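Long-range contact in ureidoglycolate hydrolase (Arabidopsis thaliana, PDB 4PXE), which hydrolyses (S)-ureidoglycolate to glyoxylate, ammonium and carbon dioxide in a late step of purine breakdown, using two manganese ions per subunit: residues Gly62-Phe74 / Arg127-Pro139. Numbering follows the deposited sequence.
Sequences GLTVREDAVGNIF and RSLEIILFTSEEP. With MN (manganese (II) ion), chain D; GLV (glyoxylic acid), chain E.
Ile73 and Leu133 form an antiparallel hydrogen-bonded pair, Ile73 N giving to Leu133 O at 2.9 Å (173°) and Leu133 N to Ile73 O at 2.8 Å. Around the turn, side chains bond to main chain across the contact. The backbone N of Thr135 gives to Asn72 OD1 at 2.8 Å, while Thr135 OG1, anti to its own backbone N (chi1 -160°), donates to Val70 O at 2.7 Å. Asn72 ND2 meets the syn lone pair of Asp68 OD2, fixing the amide's rotation; a leucine here would probably leave both Thr135 N and that carboxylate oxygen without their mate.

Among charged groups, Arg66 NH1 makes a long salt bridge (3.4 Å) to Glu130 OE2, its guanidinium lying over one face of the Phe74 ring; Glu130 OE1 bonds to Tyr201.

Apolar pairs line both sheet faces: Phe74 CD2 lies alongside Ile132 CG1, whereas Ile73 CD1 meets Leu133 CD2 and Leu63 crosses Ile131 at about a right angle, CD1 to CD1.

Strand 129-133 thus joins the 64-67/73-77 hairpin to the catalytic-domain sheet of an M20 amidohydrolase and leads into the active site, where Glu138 OE2 binds manganese at 2.2 Å and Glu137 borders glyoxylate.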
ATOM      1  N   GLY A  62      23.503   7.435 -36.570  1.00 17.79           N
ATOM      2  CA  GLY A  62      24.287   8.597 -36.968  1.00 20.16           C
ATOM      3  C   GLY A  62      23.790   9.939 -36.449  1.00 20.21           C
ATOM      4  O   GLY A  62      24.123  10.989 -37.004  1.00 20.24           O
ATOM      5  N   LEU A  63      22.997   9.916 -35.383  1.00 19.12           N
ATOM      6  CA  LEU A  63      22.439  11.152 -34.843  1.00 19.15           C
ATOM      7  C   LEU A  63      23.390  11.818 -33.851  1.00 18.15           C
ATOM      8  O   LEU A  63      24.104  11.141 -33.117  1.00 19.45           O
ATOM      9  CB  LEU A  63      21.095  10.873 -34.154  1.00 18.72           C
ATOM     10  CG  LEU A  63      20.031  10.203 -35.020  1.00 16.55           C
ATOM     11  CD1 LEU A  63      18.827   9.814 -34.174  1.00 16.82           C
ATOM     12  CD2 LEU A  63      19.609  11.146 -36.123  1.00 19.61           C
ATOM     13  N   THR A  64      23.390  13.147 -33.843  1.00 18.34           N
ATOM     14  CA  THR A  64      24.068  13.895 -32.790  1.00 19.51           C
ATOM     15  C   THR A  64      23.254  13.788 -31.504  1.00 17.39           C
ATOM     16  O   THR A  64      22.109  14.249 -31.451  1.00 19.66           O
ATOM     17  CB  THR A  64      24.202  15.373 -33.169  1.00 21.90           C
ATOM     18  OG1 THR A  64      24.897  15.487 -34.419  1.00 21.66           O
ATOM     19  CG2 THR A  64      24.975  16.127 -32.096  1.00 25.15           C
ATOM     20  N   VAL A  65      23.848  13.202 -30.471  1.00 16.35           N
ATOM     21  CA  VAL A  65      23.124  12.903 -29.232  1.00 17.72           C
ATOM     22  C   VAL A  65      23.502  13.859 -28.101  1.00 20.37           C
ATOM     23  O   VAL A  65      24.684  14.029 -27.785  1.00 21.39           O
ATOM     24  CB  VAL A  65      23.364  11.449 -28.771  1.00 17.43           C
ATOM     25  CG1 VAL A  65      22.521  11.126 -27.525  1.00 18.66           C
ATOM     26  CG2 VAL A  65      23.053  10.466 -29.910  1.00 17.72           C
ATOM     27  N   ARG A  66      22.499  14.470 -27.480  1.00 20.29           N
ATOM     28  CA  ARG A  66      22.740  15.330 -26.327  1.00 20.11           C
ATOM     29  C   ARG A  66      21.646  15.150 -25.294  1.00 20.94           C
ATOM     30  O   ARG A  66      20.574  14.632 -25.604  1.00 19.81           O
ATOM     31  CB  ARG A  66      22.810  16.793 -26.746  1.00 22.08           C
ATOM     32  CG  ARG A  66      21.601  17.275 -27.504  1.00 25.41           C
ATOM     33  CD  ARG A  66      21.683  18.764 -27.798  1.00 30.93           C
ATOM     34  NE  ARG A  66      20.862  19.508 -26.852  1.00 41.10           N
ATOM     35  CZ  ARG A  66      19.627  19.923 -27.107  1.00 32.86           C
ATOM     36  NH1 ARG A  66      19.077  19.698 -28.299  1.00 35.22           N
ATOM     37  NH2 ARG A  66      18.954  20.578 -26.178  1.00 35.57           N
ATOM     38  N   GLU A  67      21.937  15.556 -24.064  1.00 20.56           N
ATOM     39  CA  GLU A  67      20.980  15.481 -22.966  1.00 20.24           C
ATOM     40  C   GLU A  67      20.927  16.798 -22.227  1.00 25.90           C
ATOM     41  O   GLU A  67      21.938  17.497 -22.113  1.00 26.38           O
ATOM     42  CB  GLU A  67      21.371  14.390 -21.977  1.00 24.72           C
ATOM     43  CG  GLU A  67      21.362  12.999 -22.547  1.00 25.60           C
ATOM     44  CD  GLU A  67      21.606  11.953 -21.491  1.00 26.48           C
ATOM     45  OE1 GLU A  67      20.671  11.641 -20.719  1.00 32.66           O
ATOM     46  OE2 GLU A  67      22.734  11.440 -21.419  1.00 28.68           O
ATOM     47  N   ASP A  68      19.752  17.144 -21.718  1.00 21.48           N
ATOM     48  CA  ASP A  68      19.631  18.360 -20.923  1.00 21.71           C
ATOM     49  C   ASP A  68      19.714  18.054 -19.426  1.00 20.33           C
ATOM     50  O   ASP A  68      19.987  16.919 -19.029  1.00 20.70           O
ATOM     51  CB  ASP A  68      18.389  19.193 -21.303  1.00 19.93           C
ATOM     52  CG  ASP A  68      17.062  18.507 -20.956  1.00 16.09           C
ATOM     53  OD1 ASP A  68      17.057  17.576 -20.131  1.00 19.72           O
ATOM     54  OD2 ASP A  68      16.032  18.942 -21.524  1.00 18.65           O
ATOM     55  N   ALA A  69      19.487  19.075 -18.605  1.00 20.78           N
ATOM     56  CA  ALA A  69      19.734  18.974 -17.168  1.00 22.84           C
ATOM     57  C   ALA A  69      18.902  17.906 -16.448  1.00 22.51           C
ATOM     58  O   ALA A  69      19.309  17.399 -15.403  1.00 23.98           O
ATOM     59  CB  ALA A  69      19.548  20.335 -16.510  1.00 23.37           C
ATOM     60  N   VAL A  70      17.746  17.561 -17.008  1.00 20.64           N
ATOM     61  CA  VAL A  70      16.868  16.580 -16.365  1.00 17.79           C
ATOM     62  C   VAL A  70      16.816  15.252 -17.108  1.00 17.88           C
ATOM     63  O   VAL A  70      16.099  14.335 -16.706  1.00 17.33           O
ATOM     64  CB  VAL A  70      15.424  17.110 -16.176  1.00 19.12           C
ATOM     65  CG1 VAL A  70      15.414  18.352 -15.286  1.00 19.29           C
ATOM     66  CG2 VAL A  70      14.760  17.392 -17.511  1.00 17.63           C
ATOM     67  N   GLY A  71      17.559  15.152 -18.201  1.00 20.14           N
ATOM     68  CA  GLY A  71      17.665  13.879 -18.886  1.00 18.93           C
ATOM     69  C   GLY A  71      16.749  13.696 -20.079  1.00 16.89           C
ATOM     70  O   GLY A  71      16.573  12.566 -20.537  1.00 16.86           O
ATOM     71  N   ASN A  72      16.162  14.776 -20.586  1.00 16.90           N
ATOM     72  CA  ASN A  72      15.591  14.701 -21.929  1.00 15.74           C
ATOM     73  C   ASN A  72      16.743  14.435 -22.881  1.00 19.40           C
ATOM     74  O   ASN A  72      17.811  15.050 -22.769  1.00 19.23           O
ATOM     75  CB  ASN A  72      14.865  15.989 -22.334  1.00 15.40           C
ATOM     76  CG  ASN A  72      13.660  16.302 -21.462  1.00 17.14           C
ATOM     77  OD1 ASN A  72      12.785  15.462 -21.231  1.00 15.31           O
ATOM     78  ND2 ASN A  72      13.595  17.538 -20.995  1.00 18.20           N
ATOM     79  N   ILE A  73      16.534  13.513 -23.813  1.00 15.83           N
ATOM     80  CA  ILE A  73      17.586  13.072 -24.722  1.00 16.06           C
ATOM     81  C   ILE A  73      17.219  13.464 -26.146  1.00 17.42           C
ATOM     82  O   ILE A  73      16.079  13.281 -26.565  1.00 17.46           O
ATOM     83  CB  ILE A  73      17.801  11.551 -24.591  1.00 18.84           C
ATOM     84  CG1 ILE A  73      18.330  11.232 -23.186  1.00 18.13           C
ATOM     85  CG2 ILE A  73      18.770  11.037 -25.637  1.00 19.59           C
ATOM     86  CD1 ILE A  73      18.298   9.768 -22.796  1.00 20.28           C
ATOM     87  N   PHE A  74      18.182  14.020 -26.885  1.00 16.02           N
ATOM     88  CA  PHE A  74      17.929  14.561 -28.207  1.00 17.24           C
ATOM     89  C   PHE A  74      18.878  13.907 -29.201  1.00 18.75           C
ATOM     90  O   PHE A  74      20.062  13.753 -28.909  1.00 19.75           O
ATOM     91  CB  PHE A  74      18.161  16.081 -28.214  1.00 18.56           C
ATOM     92  CG  PHE A  74      17.282  16.842 -27.251  1.00 17.82           C
ATOM     93  CD1 PHE A  74      17.629  16.950 -25.911  1.00 19.30           C
ATOM     94  CD2 PHE A  74      16.118  17.457 -27.688  1.00 20.10           C
ATOM     95  CE1 PHE A  74      16.825  17.651 -25.019  1.00 18.71           C
ATOM     96  CE2 PHE A  74      15.306  18.163 -26.801  1.00 19.09           C
ATOM     97  CZ  PHE A  74      15.664  18.258 -25.467  1.00 18.81           C
ATOM     98  N   ARG A 127      15.514  21.278 -43.371  1.00 22.46           N
ATOM     99  CA  ARG A 127      15.488  21.421 -41.921  1.00 22.06           C
ATOM    100  C   ARG A 127      15.992  20.147 -41.272  1.00 20.52           C
ATOM    101  O   ARG A 127      15.691  19.046 -41.742  1.00 20.66           O
ATOM    102  CB  ARG A 127      14.064  21.664 -41.428  1.00 22.71           C
ATOM    103  CG  ARG A 127      13.485  22.956 -41.900  1.00 22.83           C
ATOM    104  CD  ARG A 127      12.120  23.163 -41.311  1.00 24.89           C
ATOM    105  NE  ARG A 127      11.626  24.484 -41.667  1.00 28.64           N
ATOM    106  CZ  ARG A 127      11.060  24.750 -42.827  1.00 35.52           C
ATOM    107  NH1 ARG A 127      10.941  23.771 -43.709  1.00 35.68           N
ATOM    108  NH2 ARG A 127      10.628  25.976 -43.107  1.00 40.33           N
ATOM    109  N   SER A 128      16.742  20.292 -40.184  1.00 21.45           N
ATOM    110  CA  SER A 128      17.215  19.143 -39.430  1.00 18.76           C
ATOM    111  C   SER A 128      16.030  18.379 -38.878  1.00 18.13           C
ATOM    112  O   SER A 128      14.944  18.939 -38.703  1.00 18.63           O
ATOM    113  CB  SER A 128      18.106  19.588 -38.272  1.00 19.70           C
ATOM    114  OG  SER A 128      19.252  20.266 -38.773  1.00 22.22           O
ATOM    115  N   LEU A 129      16.246  17.096 -38.624  1.00 16.81           N
ATOM    116  CA  LEU A 129      15.269  16.293 -37.903  1.00 16.32           C
ATOM    117  C   LEU A 129      15.838  15.963 -36.537  1.00 18.37           C
ATOM    118  O   LEU A 129      17.019  15.642 -36.414  1.00 19.89           O
ATOM    119  CB  LEU A 129      14.957  15.011 -38.681  1.00 19.18           C
ATOM    120  CG  LEU A 129      14.511  15.177 -40.136  1.00 17.48           C
ATOM    121  CD1 LEU A 129      14.232  13.811 -40.738  1.00 23.33           C
ATOM    122  CD2 LEU A 129      13.288  16.078 -40.239  1.00 19.29           C
ATOM    123  N   GLU A 130      15.004  16.032 -35.500  1.00 16.80           N
ATOM    124  CA  GLU A 130      15.491  15.728 -34.159  1.00 17.04           C
ATOM    125  C   GLU A 130      14.524  14.843 -33.385  1.00 15.20           C
ATOM    126  O   GLU A 130      13.338  15.160 -33.275  1.00 16.86           O
ATOM    127  CB  GLU A 130      15.801  17.013 -33.384  1.00 20.25           C
ATOM    128  CG  GLU A 130      16.546  16.777 -32.075  1.00 17.81           C
ATOM    129  CD  GLU A 130      17.204  18.042 -31.532  1.00 20.11           C
ATOM    130  OE1 GLU A 130      16.524  19.084 -31.443  1.00 22.46           O
ATOM    131  OE2 GLU A 130      18.409  17.989 -31.206  1.00 22.96           O
ATOM    132  N   ILE A 131      15.052  13.738 -32.867  1.00 15.76           N
ATOM    133  CA  ILE A 131      14.285  12.808 -32.058  1.00 15.12           C
ATOM    134  C   ILE A 131      14.450  13.171 -30.593  1.00 16.01           C
ATOM    135  O   ILE A 131      15.568  13.381 -30.115  1.00 17.73           O
ATOM    136  CB  ILE A 131      14.764  11.367 -32.257  1.00 16.26           C
ATOM    137  CG1 ILE A 131      14.665  10.971 -33.728  1.00 18.48           C
ATOM    138  CG2 ILE A 131      13.944  10.413 -31.379  1.00 17.22           C
ATOM    139  CD1 ILE A 131      15.096   9.554 -33.983  1.00 20.02           C
ATOM    140  N   ILE A 132      13.333  13.235 -29.877  1.00 14.92           N
ATOM    141  CA  ILE A 132      13.351  13.530 -28.453  1.00 15.01           C
ATOM    142  C   ILE A 132      12.881  12.320 -27.663  1.00 15.30           C
ATOM    143  O   ILE A 132      11.775  11.812 -27.881  1.00 15.50           O
ATOM    144  CB  ILE A 132      12.440  14.724 -28.096  1.00 15.76           C
ATOM    145  CG1 ILE A 132      12.809  15.966 -28.913  1.00 16.58           C
ATOM    146  CG2 ILE A 132      12.533  15.022 -26.609  1.00 16.11           C
ATOM    147  CD1 ILE A 132      11.851  17.119 -28.725  1.00 18.26           C
ATOM    148  N   LEU A 133      13.727  11.846 -26.761  1.00 15.08           N
ATOM    149  CA  LEU A 133      13.290  10.914 -25.732  1.00 14.30           C
ATOM    150  C   LEU A 133      13.003  11.750 -24.504  1.00 15.00           C
ATOM    151  O   LEU A 133      13.925  12.226 -23.843  1.00 15.88           O
ATOM    152  CB  LEU A 133      14.364   9.862 -25.448  1.00 15.75           C
ATOM    153  CG  LEU A 133      14.167   9.011 -24.187  1.00 16.61           C
ATOM    154  CD1 LEU A 133      12.772   8.378 -24.144  1.00 17.56           C
ATOM    155  CD2 LEU A 133      15.244   7.936 -24.099  1.00 20.00           C
ATOM    156  N   PHE A 134      11.726  11.971 -24.211  1.00 13.63           N
ATOM    157  CA  PHE A 134      11.368  12.757 -23.035  1.00 13.70           C
ATOM    158  C   PHE A 134      11.790  12.007 -21.777  1.00 14.73           C
ATOM    159  O   PHE A 134      11.723  10.778 -21.725  1.00 15.71           O
ATOM    160  CB  PHE A 134       9.875  13.070 -23.054  1.00 14.00           C
ATOM    161  CG  PHE A 134       9.477  13.942 -24.212  1.00 15.74           C
ATOM    162  CD1 PHE A 134       9.574  15.322 -24.116  1.00 15.38           C
ATOM    163  CD2 PHE A 134       9.048  13.389 -25.407  1.00 13.86           C
ATOM    164  CE1 PHE A 134       9.234  16.134 -25.187  1.00 15.37           C
ATOM    165  CE2 PHE A 134       8.699  14.201 -26.485  1.00 16.87           C
ATOM    166  CZ  PHE A 134       8.790  15.571 -26.374  1.00 14.50           C
ATOM    167  N   THR A 135      12.273  12.735 -20.776  1.00 13.75           N
ATOM    168  CA  THR A 135      12.901  12.085 -19.640  1.00 15.01           C
ATOM    169  C   THR A 135      11.931  11.195 -18.852  1.00 13.67           C
ATOM    170  O   THR A 135      12.326  10.182 -18.284  1.00 15.43           O
ATOM    171  CB  THR A 135      13.611  13.110 -18.714  1.00 15.82           C
ATOM    172  OG1 THR A 135      14.575  12.425 -17.908  1.00 17.09           O
ATOM    173  CG2 THR A 135      12.617  13.875 -17.838  1.00 16.07           C
ATOM    174  N   SER A 136      10.660  11.586 -18.844  1.00 15.18           N
ATOM    175  CA  SER A 136       9.594  10.816 -18.213  1.00 14.00           C
ATOM    176  C   SER A 136       8.288  11.466 -18.603  1.00 15.48           C
ATOM    177  O   SER A 136       8.200  12.697 -18.643  1.00 16.70           O
ATOM    178  CB  SER A 136       9.743  10.838 -16.688  1.00 17.31           C
ATOM    179  OG  SER A 136       8.522  10.489 -16.058  1.00 18.37           O
ATOM    180  N   GLU A 137       7.270  10.655 -18.885  1.00 15.05           N
ATOM    181  CA  GLU A 137       5.946  11.181 -19.182  1.00 15.01           C
ATOM    182  C   GLU A 137       4.923  10.713 -18.149  1.00 14.24           C
ATOM    183  O   GLU A 137       3.897  11.363 -17.940  1.00 14.10           O
ATOM    184  CB  GLU A 137       5.521  10.768 -20.599  1.00 15.11           C
ATOM    185  CG  GLU A 137       4.194  11.347 -21.060  1.00 15.75           C
ATOM    186  CD  GLU A 137       3.008  10.455 -20.773  1.00 15.45           C
ATOM    187  OE1 GLU A 137       3.186   9.282 -20.362  1.00 16.97           O
ATOM    188  OE2 GLU A 137       1.870  10.947 -20.953  1.00 19.19           O
ATOM    189  N   GLU A 138       5.185   9.569 -17.520  1.00 12.32           N
ATOM    190  CA  GLU A 138       4.233   9.004 -16.560  1.00 13.91           C
ATOM    191  C   GLU A 138       4.392   9.627 -15.171  1.00 15.56           C
ATOM    192  O   GLU A 138       5.501   9.982 -14.777  1.00 16.11           O
ATOM    193  CB  GLU A 138       4.371   7.483 -16.499  1.00 14.42           C
ATOM    194  CG  GLU A 138       4.152   6.808 -17.847  1.00 14.01           C
ATOM    195  CD  GLU A 138       2.707   6.663 -18.214  1.00 15.59           C
ATOM    196  OE1 GLU A 138       1.815   7.295 -17.605  1.00 14.56           O
ATOM    197  OE2 GLU A 138       2.466   5.865 -19.144  1.00 15.95           O
ATOM    198  N   PRO A 139       3.279   9.774 -14.427  1.00 14.47           N
ATOM    199  CA  PRO A 139       3.315  10.476 -13.131  1.00 14.84           C
ATOM    200  C   PRO A 139       3.722   9.582 -11.962  1.00 15.13           C
ATOM    201  O   PRO A 139       3.629  10.013 -10.811  1.00 16.64           O
ATOM    202  CB  PRO A 139       1.861  10.924 -12.951  1.00 15.89           C
ATOM    203  CG  PRO A 139       1.070   9.852 -13.625  1.00 12.84           C
ATOM    204  CD  PRO A 139       1.895   9.496 -14.860  1.00 13.03           C
TER
HETATM  205 MN    MN D 502       0.797   5.809 -20.512  1.00 26.38          MN
HETATM  206  C1  GLV E 503      -0.517   8.871 -19.640  1.00 15.82           C
HETATM  207  O1  GLV E 503      -0.099   9.400 -20.851  1.00 16.76           O
HETATM  208  C2  GLV E 503      -1.987   8.934 -19.421  1.00 13.91           C
HETATM  209  O2  GLV E 503      -2.724   9.439 -20.329  1.00 13.73           O
HETATM  210  O3  GLV E 503      -2.482   8.483 -18.346  1.00 14.59           O
HETATM  211  O   HOH W   1      20.904  16.650 -30.686  1.00 20.76           O
HETATM  212  O   HOH W   2       1.794   7.406 -21.535  1.00 17.49           O
HETATM  213  O   HOH W   3      -0.722   6.216 -21.448  1.00 17.62           O